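PDB 7B04: nitrite oxidoreductase subunit A from Kuenenia stuttgartiensis, which is a NarG-like member of the molybdopterin oxidoreductase family and holds a molybdenum atom, two MD1 molecules and an iron/sulfur cluster. Local coordinates for residues R137-W143 and K158-R164; I188-Y192 and I674-M678; Y664-K668 and F995-S999. All coordinates share one frame. Residues are numbered along the deposited sequence.

In the fold
From the N terminus, contact 1 closes first: 14 intervening residues, including most of helix 153-158, bring the following loop back onto the start of helix 138-145. Contact 2 then opens on the end of helix 174-191 and closes nearly 500 residues later at the start of strand 676-681, in the middle of a mixed sheet. Contact 3 opens before contact 2 has closed, so the two long loops cross. Contacts 1 and 2 touch, Arg164 and Trp140 reaching the carbonyls of Ile674 and Glu675. Contact 3, centred about 17 Å from the centre of contact 1, ties helix 663-670, which precedes strand 676-681, to helix 994-999, which lies between barrel strands 974-978 and 1001-1007.

Contact 1 (R137-W143 and K158-R164)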
loop_
_atom_site.group_PDB
_atom_site.type_symbol
_atom_site.label_atom_id
_atom_site.label_comp_id
_atom_site.label_asym_id
_atom_site.label_seq_id
_atom_site.Cartn_x
_atom_site.Cartn_y
_atom_site.Cartn_z
ATOM N N ARG B 137 -7.365 -26.943 -18.030
ATOM C CA ARG B 137 -7.029 -27.976 -17.061
ATOM C C ARG B 137 -7.116 -29.351 -17.711
ATOM O O ARG B 137 -8.020 -29.623 -18.507
ATOM C CB ARG B 137 -7.952 -27.900 -15.847
ATOM C CG ARG B 137 -7.516 -28.788 -14.695
ATOM C CD ARG B 137 -8.416 -28.590 -13.494
ATOM N NE ARG B 137 -9.805 -28.871 -13.833
ATOM C CZ ARG B 137 -10.331 -30.090 -13.885
ATOM N NH1 ARG B 137 -9.590 -31.156 -13.612
ATOM N NH2 ARG B 137 -11.603 -30.239 -14.209
ATOM N N LYS B 138 -6.163 -30.218 -17.362
ATOM C CA LYS B 138 -6.071 -31.525 -18.005
ATOM C C LYS B 138 -7.330 -32.353 -17.769
ATOM O O LYS B 138 -7.867 -32.963 -18.700
ATOM C CB LYS B 138 -4.836 -32.274 -17.502
ATOM C CG LYS B 138 -4.609 -33.612 -18.189
ATOM C CD LYS B 138 -3.407 -34.344 -17.613
ATOM C CE LYS B 138 -3.106 -35.607 -18.404
ATOM N NZ LYS B 138 -4.210 -36.602 -18.307
ATOM N N GLY B 139 -7.824 -32.378 -16.532
ATOM C CA GLY B 139 -9.004 -33.177 -16.247
ATOM C C GLY B 139 -10.303 -32.616 -16.782
ATOM O O GLY B 139 -11.335 -33.284 -16.665
ATOM N N TRP B 140 -10.279 -31.439 -17.402
ATOM C CA TRP B 140 -11.460 -30.921 -18.079
ATOM C C TRP B 140 -11.378 -31.136 -19.578
ATOM O O TRP B 140 -12.380 -31.489 -20.210
ATOM C CB TRP B 140 -11.650 -29.430 -17.789
ATOM C CG TRP B 140 -13.021 -28.935 -18.148
ATOM C CD1 TRP B 140 -14.095 -28.814 -17.315
ATOM C CD2 TRP B 140 -13.472 -28.518 -19.445
ATOM N NE1 TRP B 140 -15.182 -28.336 -18.008
ATOM C CE2 TRP B 140 -14.826 -28.147 -19.317
ATOM C CE3 TRP B 140 -12.861 -28.415 -20.699
ATOM C CZ2 TRP B 140 -15.578 -27.683 -20.395
ATOM C CZ3 TRP B 140 -13.610 -27.958 -21.767
ATOM C CH2 TRP B 140 -14.953 -27.596 -21.609
ATOM N N LYS B 141 -10.195 -30.925 -20.156
ATOM C CA LYS B 141 -9.973 -31.294 -21.547
ATOM C C LYS B 141 -10.177 -32.792 -21.733
ATOM O O LYS B 141 -10.704 -33.233 -22.761
ATOM C CB LYS B 141 -8.567 -30.871 -21.969
ATOM C CG LYS B 141 -8.190 -31.205 -23.396
ATOM C CD LYS B 141 -6.787 -30.699 -23.693
ATOM C CE LYS B 141 -6.467 -30.773 -25.173
ATOM N NZ LYS B 141 -6.485 -32.173 -25.675
ATOM N N ARG B 142 -9.758 -33.588 -20.745
ATOM C CA ARG B 142 -10.024 -35.024 -20.767
ATOM C C ARG B 142 -11.523 -35.299 -20.784
ATOM O O ARG B 142 -12.007 -36.132 -21.560
ATOM C CB ARG B 142 -9.371 -35.691 -19.554
ATOM C CG ARG B 142 -8.864 -37.104 -19.798
ATOM C CD ARG B 142 -8.359 -37.749 -18.510
ATOM N NE ARG B 142 -8.354 -36.824 -17.378
ATOM C CZ ARG B 142 -7.411 -36.797 -16.439
ATOM N NH1 ARG B 142 -6.393 -37.643 -16.497
ATOM N NH2 ARG B 142 -7.486 -35.925 -15.443
ATOM N N TRP B 143 -12.272 -34.602 -19.927
ATOM C CA TRP B 143 -13.720 -34.771 -19.881
ATOM C C TRP B 143 -14.369 -34.329 -21.188
ATOM O O TRP B 143 -15.317 -34.964 -21.666
ATOM C CB TRP B 143 -14.278 -33.989 -18.692
ATOM C CG TRP B 143 -15.762 -34.025 -18.547
ATOM C CD1 TRP B 143 -16.542 -35.128 -18.378
ATOM C CD2 TRP B 143 -16.646 -32.900 -18.530
ATOM N NE1 TRP B 143 -17.862 -34.762 -18.271
ATOM C CE2 TRP B 143 -17.951 -33.398 -18.360
ATOM C CE3 TRP B 143 -16.460 -31.519 -18.648
ATOM C CZ2 TRP B 143 -19.066 -32.565 -18.306
ATOM C CZ3 TRP B 143 -17.567 -30.695 -18.594
ATOM C CH2 TRP B 143 -18.854 -31.219 -18.424
ATOM N N LYS B 158 -12.632 -38.889 -11.236
ATOM C CA LYS B 158 -11.823 -39.323 -12.401
ATOM C C LYS B 158 -11.305 -38.132 -13.186
ATOM O O LYS B 158 -10.155 -38.139 -13.532
ATOM C CB LYS B 158 -12.711 -40.113 -13.351
ATOM C CG LYS B 158 -12.130 -40.323 -14.730
ATOM C CD LYS B 158 -12.682 -41.543 -15.346
ATOM C CE LYS B 158 -12.368 -41.668 -16.806
ATOM N NZ LYS B 158 -13.607 -41.970 -17.545
ATOM N N TYR B 159 -12.171 -37.179 -13.489
ATOM C CA TYR B 159 -11.752 -35.957 -14.157
ATOM C C TYR B 159 -11.353 -34.861 -13.177
ATOM O O TYR B 159 -11.122 -33.721 -13.595
ATOM C CB TYR B 159 -12.862 -35.470 -15.090
ATOM C CG TYR B 159 -13.247 -36.485 -16.145
ATOM C CD1 TYR B 159 -12.403 -36.762 -17.212
ATOM C CD2 TYR B 159 -14.452 -37.174 -16.068
ATOM C CE1 TYR B 159 -12.748 -37.692 -18.175
ATOM C CE2 TYR B 159 -14.806 -38.106 -17.028
ATOM C CZ TYR B 159 -13.951 -38.360 -18.079
ATOM O OH TYR B 159 -14.298 -39.285 -19.036
ATOM N N MET B 160 -11.292 -35.181 -11.883
ATOM C CA MET B 160 -10.690 -34.314 -10.871
ATOM C C MET B 160 -11.444 -32.993 -10.730
ATOM O O MET B 160 -10.853 -31.912 -10.738
ATOM C CB MET B 160 -9.208 -34.071 -11.169
ATOM C CG MET B 160 -8.346 -35.317 -11.081
ATOM S SD MET B 160 -6.610 -34.981 -11.423
ATOM C CE MET B 160 -5.926 -36.634 -11.385
ATOM N N PHE B 161 -12.767 -33.084 -10.592
ATOM C CA PHE B 161 -13.534 -31.894 -10.245
ATOM C C PHE B 161 -13.541 -31.663 -8.741
ATOM O O PHE B 161 -13.601 -30.511 -8.294
ATOM C CB PHE B 161 -14.973 -31.997 -10.758
ATOM C CG PHE B 161 -15.111 -31.854 -12.252
ATOM C CD1 PHE B 161 -14.016 -31.974 -13.090
ATOM C CD2 PHE B 161 -16.343 -31.578 -12.815
ATOM C CE1 PHE B 161 -14.155 -31.842 -14.460
ATOM C CE2 PHE B 161 -16.479 -31.435 -14.182
ATOM C CZ PHE B 161 -15.387 -31.569 -15.004
ATOM N N ASP B 162 -13.474 -32.737 -7.954
ATOM C CA ASP B 162 -13.383 -32.603 -6.506
ATOM C C ASP B 162 -11.987 -32.180 -6.068
ATOM O O ASP B 162 -11.844 -31.456 -5.077
ATOM C CB ASP B 162 -13.772 -33.915 -5.825
ATOM C CG ASP B 162 -12.882 -35.075 -6.232
ATOM O OD1 ASP B 162 -12.142 -34.944 -7.230
ATOM O OD2 ASP B 162 -12.915 -36.115 -5.542
ATOM N N ASN B 163 -10.957 -32.625 -6.784
ATOM C CA ASN B 163 -9.570 -32.261 -6.512
ATOM C C ASN B 163 -9.019 -31.565 -7.755
ATOM O O ASN B 163 -8.393 -32.198 -8.608
ATOM C CB ASN B 163 -8.747 -33.497 -6.139
ATOM C CG ASN B 163 -7.378 -33.146 -5.590
ATOM O OD1 ASN B 163 -7.018 -31.972 -5.487
ATOM N ND2 ASN B 163 -6.605 -34.165 -5.234
ATOM N N ARG B 164 -9.255 -30.257 -7.850
ATOM C CA ARG B 164 -8.737 -29.452 -8.949
ATOM C C ARG B 164 -7.376 -28.841 -8.650
ATOM O O ARG B 164 -6.778 -28.235 -9.547
ATOM C CB ARG B 164 -9.711 -28.320 -9.295
ATOM C CG ARG B 164 -10.919 -28.717 -10.125
ATOM C CD ARG B 164 -11.630 -27.466 -10.628
ATOM N NE ARG B 164 -12.757 -27.761 -11.506
ATOM C CZ ARG B 164 -14.027 -27.781 -11.109
ATOM N NH1 ARG B 164 -14.332 -27.524 -9.845
ATOM N NH2 ARG B 164 -14.992 -28.055 -11.978
#
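Gly139, in the first turn of helix 138-145, presents the low spot on which the end of helix 153-158 settles. Its CA lies 4.4 Å from the CA of Tyr159 and makes a CA-H...O contact of 3.4 Å to Tyr159 O; a CB here would clash with that same oxygen. The incoming chain turns sharply at Met160, whose positive phi makes it the C-prime residue of a Schellman motif. Tyr159 and Phe161, flanking the turn, reach Trp143 differently.

The Tyr159 ring lies against the backbone of Arg142 and Trp143, with Trp143 CB 3.8 Å from its centroid and over its face, a CH-pi contact. Phe161 pushes its edge into the face of Trp143 in a T-shaped pair (5.5 Å between its centroid and that of the Trp143 six-membered ring), while Phe161 CZ also meets Trp140 CD1 at 3.8 Å; the four rings form one aromatic cluster. Beside it, N-cap residue Arg137 reaches over the turn, its NH1 donating to Tyr159 O at 3.0 Å and its NH2 lying 3.0 Å from Phe161 CE1. Arg137 NH2 and Arg164 NE come within 3.8 Å, yet both side chains form salt bridges with Asp692; Arg137 forms another with Asp167, and Arg164 NH2 hydrogen-bonds to Ile674 O. Tyr159 OH bonds to Asp146.

Helix 174-191 adds Tyr180 against Trp140 and Ile188 against Trp143. The contact thus packs against that helix and the mixed sheet, from edge strand 169-171 beside Arg137 to central strand 676-681 at Trp140 and Arg164.

Contact 2 (I188-Y192 and I674-M678); sequences ITKKY and IEQIM
The last turn of helix 174-191 faces the entry to strand 676-681; Ile188 and the side chain of Glu675 make most of the contact, with Lys191 and Tyr192 at the carboxylate. Residues 188-191 are helical, with Tyr192 N bonded to Ile188 O at 3.1 Å; Tyr192 then leaves helical geometry (phi/psi -109/21). Opposite, Glu675 is still in a turn (-71/-25), and the extended conformation begins at Gln676 (-145/120). The nearest CA pair is Ile188 and Glu675 at 7.6 Å.

Glu675 points toward the helix with chi1 m and chi2 t, which carries its carboxylate to the end of Lys191 (chi1 t, chi2 and chi3 between wells). Lys191 NZ forms a salt bridge with Glu675 OE2 at 3.3 Å and a weak hydrogen bond to Glu675 OE1 at 3.4 Å, although the position of OE2 is less certain. Lys647 and Glu150 add long, weak ion pairs to Glu675 and Lys191 respectively. The Tyr192 ring (chi1 m, chi2 96°) turns its edge toward this carboxylate, and its hydroxyl is hydrogen-bonded to Gln204. The Glu675 carbonyl accepts from Trp140 NE1, and the Ile674 carbonyl from Arg164 NH2. Gln676, with chi1 t, sends NE2 to Met678 SD in a weak bond of 3.1 Å.

Beside the salt bridge, Ile188 (m, t) extends CD1 to 3.7 Å from Glu675 CB and 3.6 Å from Gln676 OE1. This is a helix end packed against a mixed sheet. The salt bridge is therefore one of several charge contacts in a mostly buried site, set beside the larger apolar contact of Ile188.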
loop_
_atom_site.group_PDB
_atom_site.type_symbol
_atom_site.label_atom_id
_atom_site.label_comp_id
_atom_site.label_asym_id
_atom_site.label_seq_id
_atom_site.Cartn_x
_atom_site.Cartn_y
_atom_site.Cartn_z
ATOM N N ILE B 188 -23.350 -27.918 -21.496
ATOM C CA ILE B 188 -23.882 -27.776 -20.143
ATOM C C ILE B 188 -25.177 -26.971 -20.146
ATOM O O ILE B 188 -26.127 -27.303 -19.426
ATOM C CB ILE B 188 -22.821 -27.158 -19.218
ATOM C CG1 ILE B 188 -21.577 -28.047 -19.182
ATOM C CG2 ILE B 188 -23.379 -26.986 -17.818
ATOM C CD1 ILE B 188 -20.369 -27.393 -18.552
ATOM N N THR B 189 -25.244 -25.903 -20.947
ATOM C CA THR B 189 -26.484 -25.135 -21.014
ATOM C C THR B 189 -27.609 -25.971 -21.600
ATOM O O THR B 189 -28.769 -25.801 -21.218
ATOM C CB THR B 189 -26.289 -23.851 -21.823
ATOM O OG1 THR B 189 -25.727 -24.163 -23.103
ATOM C CG2 THR B 189 -25.375 -22.889 -21.077
ATOM N N LYS B 190 -27.291 -26.874 -22.527
ATOM C CA LYS B 190 -28.283 -27.812 -23.030
ATOM C C LYS B 190 -28.493 -28.966 -22.063
ATOM O O LYS B 190 -29.571 -29.570 -22.053
ATOM C CB LYS B 190 -27.853 -28.332 -24.407
ATOM C CG LYS B 190 -28.730 -29.422 -25.006
ATOM C CD LYS B 190 -30.076 -28.883 -25.466
ATOM C CE LYS B 190 -30.876 -29.956 -26.190
ATOM N NZ LYS B 190 -32.218 -29.476 -26.618
ATOM N N LYS B 191 -27.491 -29.270 -21.233
ATOM C CA LYS B 191 -27.626 -30.352 -20.258
ATOM C C LYS B 191 -28.711 -30.052 -19.230
ATOM O O LYS B 191 -29.492 -30.938 -18.858
ATOM C CB LYS B 191 -26.286 -30.579 -19.550
ATOM C CG LYS B 191 -26.101 -31.963 -18.926
ATOM C CD LYS B 191 -25.232 -31.842 -17.668
ATOM C CE LYS B 191 -24.104 -32.861 -17.650
ATOM N NZ LYS B 191 -23.636 -33.169 -16.264
ATOM N N TYR B 192 -28.772 -28.805 -18.760
ATOM C CA TYR B 192 -29.759 -28.436 -17.709
ATOM C C TYR B 192 -30.870 -27.536 -18.264
ATOM O O TYR B 192 -31.513 -26.844 -17.450
ATOM C CB TYR B 192 -29.051 -27.766 -16.526
ATOM C CG TYR B 192 -28.016 -28.623 -15.842
ATOM C CD1 TYR B 192 -26.675 -28.526 -16.174
ATOM C CD2 TYR B 192 -28.375 -29.533 -14.862
ATOM C CE1 TYR B 192 -25.717 -29.308 -15.550
ATOM C CE2 TYR B 192 -27.431 -30.323 -14.228
ATOM C CZ TYR B 192 -26.095 -30.212 -14.573
ATOM O OH TYR B 192 -25.158 -30.987 -13.954
ATOM N N ILE B 674 -19.728 -27.231 -9.811
ATOM C CA ILE B 674 -19.711 -26.278 -10.916
ATOM C C ILE B 674 -18.891 -26.926 -12.022
ATOM O O ILE B 674 -17.706 -27.220 -11.837
ATOM C CB ILE B 674 -19.115 -24.930 -10.497
ATOM C CG1 ILE B 674 -19.631 -24.522 -9.118
ATOM C CG2 ILE B 674 -19.431 -23.857 -11.543
ATOM C CD1 ILE B 674 -19.383 -23.069 -8.777
ATOM N N GLU B 675 -19.551 -27.246 -13.126
ATOM C CA GLU B 675 -19.001 -27.990 -14.286
ATOM C C GLU B 675 -17.991 -27.222 -15.134
ATOM O O GLU B 675 -17.279 -27.866 -15.884
ATOM C CB GLU B 675 -20.145 -28.613 -15.063
ATOM C CG GLU B 675 -21.147 -29.240 -14.145
ATOM C CD GLU B 675 -22.145 -30.080 -14.885
ATOM O OE1 GLU B 675 -22.041 -30.132 -16.079
ATOM O OE2 GLU B 675 -23.013 -30.670 -14.248
ATOM N N GLN B 676 -18.038 -25.900 -15.143
ATOM C CA GLN B 676 -17.010 -25.168 -15.913
ATOM C C GLN B 676 -16.657 -23.866 -15.206
ATOM O O GLN B 676 -17.532 -23.062 -15.090
ATOM C CB GLN B 676 -17.571 -24.910 -17.296
ATOM C CG GLN B 676 -16.674 -24.087 -18.175
ATOM C CD GLN B 676 -17.097 -24.295 -19.596
ATOM O OE1 GLN B 676 -17.869 -25.175 -19.900
ATOM N NE2 GLN B 676 -16.576 -23.483 -20.477
ATOM N N ILE B 677 -15.398 -23.670 -14.804
ATOM C CA ILE B 677 -14.951 -22.438 -14.170
ATOM C C ILE B 677 -13.897 -21.817 -15.071
ATOM O O ILE B 677 -12.951 -22.494 -15.487
ATOM C CB ILE B 677 -14.386 -22.693 -12.760
ATOM C CG1 ILE B 677 -15.481 -23.194 -11.816
ATOM C CG2 ILE B 677 -13.732 -21.437 -12.212
ATOM C CD1 ILE B 677 -15.537 -24.697 -11.684
ATOM N N MET B 678 -14.057 -20.534 -15.368
ATOM C CA MET B 678 -13.193 -19.857 -16.319
ATOM C C MET B 678 -12.808 -18.510 -15.736
ATOM O O MET B 678 -13.621 -17.851 -15.081
ATOM C CB MET B 678 -13.898 -19.678 -17.667
ATOM C CG MET B 678 -14.246 -20.980 -18.354
ATOM S SD MET B 678 -15.462 -20.736 -19.654
ATOM C CE MET B 678 -14.532 -19.781 -20.836
#

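Contact 3 (Y664-K668 and F995-S999); sequences YQMLK and FYKVS
Tyr664 turns the face of its ring to Ser999, whose CA sits 3.8 Å from the ring centroid and 6° off the normal, a CH-pi contact. Both segments are helical and run nearly antiparallel (153° between their directions), with axes 11.1 Å apart at closest approach; residues 666-668 include a wider pi-type turn. The register sets Tyr664 beside Ser999 (CA to CA 6.0 Å) and Lys668 beside Phe995 (8.1 Å).

With chi1 m, Tyr664 reaches across so that its CE1 is 4.0 Å from Val998 CG1. Phe995, with chi1 t, points back toward the first helix: its CZ lies 3.5 Å from Tyr664 CD1 and 4.0 Å from Leu667 CB, and its CE2 is 4.1 Å from Lys668 CB. The two rings meet obliquely, centroids 5.6 Å apart and planes at 65°. Ser999 OG, with chi1 m, donates to Phe995 O at 2.7 Å within its own helix.

This is antiparallel helix packing centred on Tyr664 and Phe995, one aromatic side chain from each helix, with the Tyr664 side chain about 11 Å from a bound MD1. No hydrogen bond crosses between the segments; Tyr664 OH is satisfied by Ser1025 O, so the helices are joined here by apolar and CH-pi contacts.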
loop_
_atom_site.group_PDB
_atom_site.type_symbol
_atom_site.label_atom_id
_atom_site.label_comp_id
_atom_site.label_asym_id
_atom_site.label_seq_id
_atom_site.Cartn_x
_atom_site.Cartn_y
_atom_site.Cartn_z
ATOM N N TYR B 664 -12.370 -22.266 1.381
ATOM C CA TYR B 664 -12.066 -23.692 1.366
ATOM C C TYR B 664 -13.332 -24.540 1.364
ATOM O O TYR B 664 -13.314 -25.672 0.872
ATOM C CB TYR B 664 -11.127 -24.023 2.525
ATOM C CG TYR B 664 -9.744 -23.452 2.280
ATOM C CD1 TYR B 664 -8.887 -24.036 1.354
ATOM C CD2 TYR B 664 -9.309 -22.308 2.938
ATOM C CE1 TYR B 664 -7.630 -23.512 1.106
ATOM C CE2 TYR B 664 -8.051 -21.773 2.696
ATOM C CZ TYR B 664 -7.216 -22.381 1.780
ATOM O OH TYR B 664 -5.965 -21.860 1.534
ATOM N N GLN B 665 -14.435 -24.017 1.902
ATOM C CA GLN B 665 -15.738 -24.634 1.668
ATOM C C GLN B 665 -16.105 -24.579 0.191
ATOM O O GLN B 665 -16.643 -25.547 -0.363
ATOM C CB GLN B 665 -16.799 -23.913 2.487
ATOM C CG GLN B 665 -18.162 -24.564 2.562
ATOM C CD GLN B 665 -18.118 -25.972 3.095
ATOM O OE1 GLN B 665 -17.645 -26.209 4.195
ATOM N NE2 GLN B 665 -18.650 -26.905 2.339
ATOM N N MET B 666 -15.820 -23.448 -0.463
ATOM C CA MET B 666 -16.151 -23.302 -1.876
ATOM C C MET B 666 -15.371 -24.301 -2.719
ATOM O O MET B 666 -15.922 -24.910 -3.642
ATOM C CB MET B 666 -15.865 -21.872 -2.335
ATOM C CG MET B 666 -16.700 -20.805 -1.644
ATOM S SD MET B 666 -18.454 -20.910 -2.037
ATOM C CE MET B 666 -19.115 -21.486 -0.476
ATOM N N LEU B 667 -14.088 -24.485 -2.409
ATOM C CA LEU B 667 -13.247 -25.390 -3.183
ATOM C C LEU B 667 -13.561 -26.852 -2.901
ATOM O O LEU B 667 -13.475 -27.684 -3.811
ATOM C CB LEU B 667 -11.772 -25.110 -2.887
ATOM C CG LEU B 667 -11.279 -23.722 -3.295
ATOM C CD1 LEU B 667 -9.841 -23.503 -2.849
ATOM C CD2 LEU B 667 -11.418 -23.551 -4.793
ATOM N N LYS B 668 -13.923 -27.184 -1.662
ATOM C CA LYS B 668 -14.098 -28.575 -1.258
ATOM C C LYS B 668 -15.496 -29.112 -1.546
ATOM O O LYS B 668 -15.633 -30.249 -2.014
ATOM C CB LYS B 668 -13.788 -28.726 0.233
ATOM C CG LYS B 668 -14.031 -30.116 0.795
ATOM C CD LYS B 668 -13.040 -31.116 0.231
ATOM C CE LYS B 668 -13.223 -32.484 0.862
ATOM N NZ LYS B 668 -12.325 -33.501 0.246
ATOM N N PHE B 995 -6.770 -32.134 2.658
ATOM C CA PHE B 995 -7.171 -30.760 2.382
ATOM C C PHE B 995 -7.293 -29.914 3.643
ATOM O O PHE B 995 -7.210 -28.684 3.553
ATOM C CB PHE B 995 -8.495 -30.736 1.614
ATOM C CG PHE B 995 -8.763 -29.435 0.912
ATOM C CD1 PHE B 995 -8.094 -29.112 -0.258
ATOM C CD2 PHE B 995 -9.684 -28.533 1.420
ATOM C CE1 PHE B 995 -8.336 -27.916 -0.907
ATOM C CE2 PHE B 995 -9.931 -27.334 0.776
ATOM C CZ PHE B 995 -9.256 -27.026 -0.389
ATOM N N TYR B 996 -7.503 -30.534 4.808
ATOM C CA TYR B 996 -7.554 -29.767 6.050
ATOM C C TYR B 996 -6.222 -29.082 6.321
ATOM O O TYR B 996 -6.184 -27.950 6.818
ATOM C CB TYR B 996 -7.942 -30.667 7.222
ATOM C CG TYR B 996 -7.931 -29.959 8.560
ATOM C CD1 TYR B 996 -8.859 -28.967 8.851
ATOM C CD2 TYR B 996 -6.992 -30.282 9.532
ATOM C CE1 TYR B 996 -8.851 -28.315 10.072
ATOM C CE2 TYR B 996 -6.979 -29.638 10.755
ATOM C CZ TYR B 996 -7.910 -28.656 11.019
ATOM O OH TYR B 996 -7.903 -28.013 12.236
ATOM N N LYS B 997 -5.116 -29.770 6.021
ATOM C CA LYS B 997 -3.799 -29.154 6.145
ATOM C C LYS B 997 -3.719 -27.886 5.306
ATOM O O LYS B 997 -3.132 -26.884 5.728
ATOM C CB LYS B 997 -2.717 -30.153 5.726
ATOM C CG LYS B 997 -1.296 -29.631 5.840
ATOM C CD LYS B 997 -0.311 -30.556 5.137
ATOM C CE LYS B 997 -0.088 -31.838 5.925
ATOM N NZ LYS B 997 0.957 -32.699 5.303
ATOM N N VAL B 998 -4.299 -27.919 4.106
ATOM C CA VAL B 998 -4.343 -26.736 3.258
ATOM C C VAL B 998 -5.269 -25.675 3.849
ATOM O O VAL B 998 -5.016 -24.470 3.727
ATOM C CB VAL B 998 -4.772 -27.139 1.835
ATOM C CG1 VAL B 998 -4.563 -25.998 0.859
ATOM C CG2 VAL B 998 -4.043 -28.389 1.388
ATOM N N SER B 999 -6.366 -26.100 4.484
ATOM C CA SER B 999 -7.411 -25.155 4.885
ATOM C C SER B 999 -7.106 -24.470 6.221
ATOM O O SER B 999 -7.479 -23.306 6.418
ATOM C CB SER B 999 -8.765 -25.853 4.915
ATOM O OG SER B 999 -8.934 -26.660 3.752
#